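Local coordinates for putative periplasmic protein (Salmonella enterica subsp. enterica serovar Typhimurium, PDB 4J32), which is the immunity protein Tai4, which probably protects the cell's own peptidoglycan by inhibiting the type VI secretion amidase effector Tae4, a papain-like peptidoglycan hydrolase, at residues B[18-23]-B[38-43]. Numbering follows the deposited sequence.
Sequences ALSHCL and ATASAY
Ser20 and Ala40 form the centre of a close, nearly antiparallel helix pair, their CA atoms 5.2 Å apart. In the conformer described, one of two modelled, the hydroxyl of Ser20 lies against the backbone of the facing helix: its OG is 3.3 Å from Ala40 CA and also 3.3 Å from Ala40 CB. The CB of Ser20 meets the tip of Thr39, whose CG2 stands 3.9 Å away, while the Ala40 methyl also reaches back to the main chain at His21 N. Tyr43, one turn further along, brings the edge of its ring to the serine, with CD2 3.9 Å from Ser20 OG and the oxygen near the plane of the ring. Across the interface the contact is therefore van der Waals, and small residues let the axes of the two segments approach to 8.2 Å at an angle of 156°.

What holds the serine oxygen lies on its own helix. With OG in the crowded position between the backbone N and the carbonyl carbon (chi1 45°), this conformer hydrogen-bonds to Asn16 O, which satisfies the buried hydroxyl. Thr39 is anchored likewise: CG2 lies anti to the backbone N, leaving the methyl for Ser20, while OG1 bonds to Asp35 O. The ring of His21 leads away from the interface, stacks with Trp17 and bonds through NE2 to Asp58.

The consecutive helices 10-26 and 30-46 thus form an antiparallel hairpin with a Ser/Ala interface, near the centre of this all-alpha chain. Ala18 and Leu19 pack on helix 78-86, tied on by the Cys22–Cys82 disulfide. On helix 30-46, Thr39 and Tyr43 touch Thr79 and Ile83 of a second Tai4 subunit, and Ser41 and Ala42 pack on Gln54 and Ser134 of the Tae4 chain, placing the contact just behind the effector-facing surface.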
ATOM      1  N   ALA B  18      -2.611   8.447   6.273  1.00 15.83           N
ATOM      2  CA  ALA B  18      -2.026   7.459   7.180  1.00 16.57           C
ATOM      3  C   ALA B  18      -1.527   6.217   6.405  1.00 16.55           C
ATOM      4  O   ALA B  18      -0.383   5.747   6.604  1.00 16.90           O
ATOM      5  CB  ALA B  18      -3.063   7.067   8.258  1.00 16.57           C
ATOM      6  N   LEU B  19      -2.374   5.693   5.531  1.00 16.44           N
ATOM      7  CA  LEU B  19      -2.025   4.498   4.777  1.00 17.12           C
ATOM      8  C   LEU B  19      -0.819   4.726   3.842  1.00 16.85           C
ATOM      9  O   LEU B  19       0.157   3.949   3.876  1.00 16.57           O
ATOM     10  CB  LEU B  19      -3.239   3.993   3.993  1.00 17.13           C
ATOM     11  CG  LEU B  19      -2.993   2.805   3.049  1.00 18.72           C
ATOM     12  CD1 LEU B  19      -2.353   1.589   3.810  1.00 20.37           C
ATOM     13  CD2 LEU B  19      -4.337   2.430   2.401  1.00 19.09           C
ATOM     14  N   SER B  20      -0.877   5.790   3.035  1.00 16.96           N
ATOM     15  CA  SER B  20       0.206   6.050   2.083  0.60 17.34           C
ATOM     16  C   SER B  20       1.513   6.369   2.792  1.00 17.43           C
ATOM     17  O   SER B  20       2.569   5.899   2.354  1.00 17.91           O
ATOM     18  CB  SER B  20      -0.151   7.128   1.050  0.60 18.15           C
ATOM     19  OG  SER B  20      -0.772   8.233   1.663  0.60 17.32           O
ATOM     20  N   HIS B  21       1.446   7.129   3.891  1.00 17.80           N
ATOM     21  CA  HIS B  21       2.648   7.427   4.662  1.00 17.41           C
ATOM     22  C   HIS B  21       3.280   6.142   5.214  1.00 17.92           C
ATOM     23  O   HIS B  21       4.500   5.965   5.148  1.00 17.31           O
ATOM     24  CB  HIS B  21       2.354   8.408   5.801  1.00 17.26           C
ATOM     25  CG  HIS B  21       3.556   8.725   6.627  1.00 17.57           C
ATOM     26  ND1 HIS B  21       4.599   9.491   6.156  1.00 17.82           N
ATOM     27  CD2 HIS B  21       3.891   8.359   7.885  1.00 18.98           C
ATOM     28  CE1 HIS B  21       5.523   9.594   7.097  1.00 20.47           C
ATOM     29  NE2 HIS B  21       5.125   8.896   8.149  1.00 20.43           N
ATOM     30  N   CYS B  22       2.445   5.262   5.761  1.00 17.86           N
ATOM     31  CA  CYS B  22       2.970   4.013   6.319  1.00 18.21           C
ATOM     32  C   CYS B  22       3.661   3.181   5.227  1.00 17.99           C
ATOM     33  O   CYS B  22       4.743   2.605   5.449  1.00 17.60           O
ATOM     34  CB  CYS B  22       1.842   3.226   6.964  1.00 18.77           C
ATOM     35  SG  CYS B  22       2.388   1.676   7.709  1.00 20.07           S
ATOM     36  N   LEU B  23       3.053   3.145   4.047  1.00 17.54           N
ATOM     37  CA  LEU B  23       3.656   2.402   2.920  1.00 18.30           C
ATOM     38  C   LEU B  23       5.012   3.021   2.534  1.00 19.38           C
ATOM     39  O   LEU B  23       5.982   2.298   2.254  1.00 20.49           O
ATOM     40  CB  LEU B  23       2.674   2.355   1.742  1.00 17.90           C
ATOM     41  CG  LEU B  23       1.375   1.572   1.959  1.00 17.08           C
ATOM     42  CD1 LEU B  23       0.380   1.796   0.774  1.00 18.84           C
ATOM     43  CD2 LEU B  23       1.678   0.048   2.167  1.00 18.55           C
ATOM     44  N   ALA B  38       4.643  10.834  -2.503  1.00 18.50           N
ATOM     45  CA  ALA B  38       3.958  11.788  -3.400  1.00 18.47           C
ATOM     46  C   ALA B  38       2.453  11.687  -3.195  1.00 17.76           C
ATOM     47  O   ALA B  38       1.745  12.716  -3.119  1.00 17.54           O
ATOM     48  CB  ALA B  38       4.315  11.505  -4.849  1.00 18.79           C
ATOM     49  N   THR B  39       1.969  10.446  -3.110  1.00 16.84           N
ATOM     50  CA  THR B  39       0.562  10.156  -2.879  1.00 16.71           C
ATOM     51  C   THR B  39       0.113  10.748  -1.532  1.00 16.43           C
ATOM     52  O   THR B  39      -0.916  11.434  -1.453  1.00 16.41           O
ATOM     53  CB  THR B  39       0.309   8.619  -2.953  1.00 16.66           C
ATOM     54  OG1 THR B  39       0.564   8.165  -4.291  1.00 17.62           O
ATOM     55  CG2 THR B  39      -1.141   8.263  -2.556  1.00 16.02           C
ATOM     56  N   ALA B  40       0.880  10.505  -0.473  1.00 15.24           N
ATOM     57  CA  ALA B  40       0.519  11.107   0.814  1.00 15.54           C
ATOM     58  C   ALA B  40       0.447  12.642   0.706  1.00 15.69           C
ATOM     59  O   ALA B  40      -0.469  13.256   1.252  1.00 16.44           O
ATOM     60  CB  ALA B  40       1.494  10.675   1.928  1.00 15.10           C
ATOM     61  N   SER B  41       1.368  13.250  -0.042  1.00 16.13           N
ATOM     62  CA  SER B  41       1.408  14.722  -0.103  1.00 16.37           C
ATOM     63  C   SER B  41       0.100  15.267  -0.743  1.00 16.17           C
ATOM     64  O   SER B  41      -0.351  16.372  -0.408  1.00 16.55           O
ATOM     65  CB  SER B  41       2.657  15.234  -0.830  1.00 17.19           C
ATOM     66  OG  SER B  41       2.558  15.084  -2.227  1.00 18.23           O
ATOM     67  N   ALA B  42      -0.501  14.486  -1.637  1.00 16.55           N
ATOM     68  CA  ALA B  42      -1.766  14.878  -2.275  1.00 16.35           C
ATOM     69  C   ALA B  42      -2.872  14.981  -1.218  1.00 17.10           C
ATOM     70  O   ALA B  42      -3.677  15.930  -1.220  1.00 17.95           O
ATOM     71  CB  ALA B  42      -2.153  13.878  -3.370  1.00 16.80           C
ATOM     72  N   TYR B  43      -2.921  14.011  -0.302  1.00 16.44           N
ATOM     73  CA  TYR B  43      -3.946  14.068   0.765  1.00 16.82           C
ATOM     74  C   TYR B  43      -3.686  15.205   1.758  1.00 17.00           C
ATOM     75  O   TYR B  43      -4.642  15.816   2.259  1.00 18.06           O
ATOM     76  CB  TYR B  43      -4.076  12.719   1.484  1.00 15.73           C
ATOM     77  CG  TYR B  43      -4.420  11.636   0.493  1.00 17.16           C
ATOM     78  CD1 TYR B  43      -5.535  11.776  -0.343  1.00 16.99           C
ATOM     79  CD2 TYR B  43      -3.603  10.505   0.350  1.00 18.44           C
ATOM     80  CE1 TYR B  43      -5.866  10.808  -1.306  1.00 18.92           C
ATOM     81  CE2 TYR B  43      -3.924   9.512  -0.603  1.00 16.66           C
ATOM     82  CZ  TYR B  43      -5.052   9.673  -1.413  1.00 17.55           C
ATOM     83  OH  TYR B  43      -5.371   8.750  -2.363  1.00 18.70           O
TER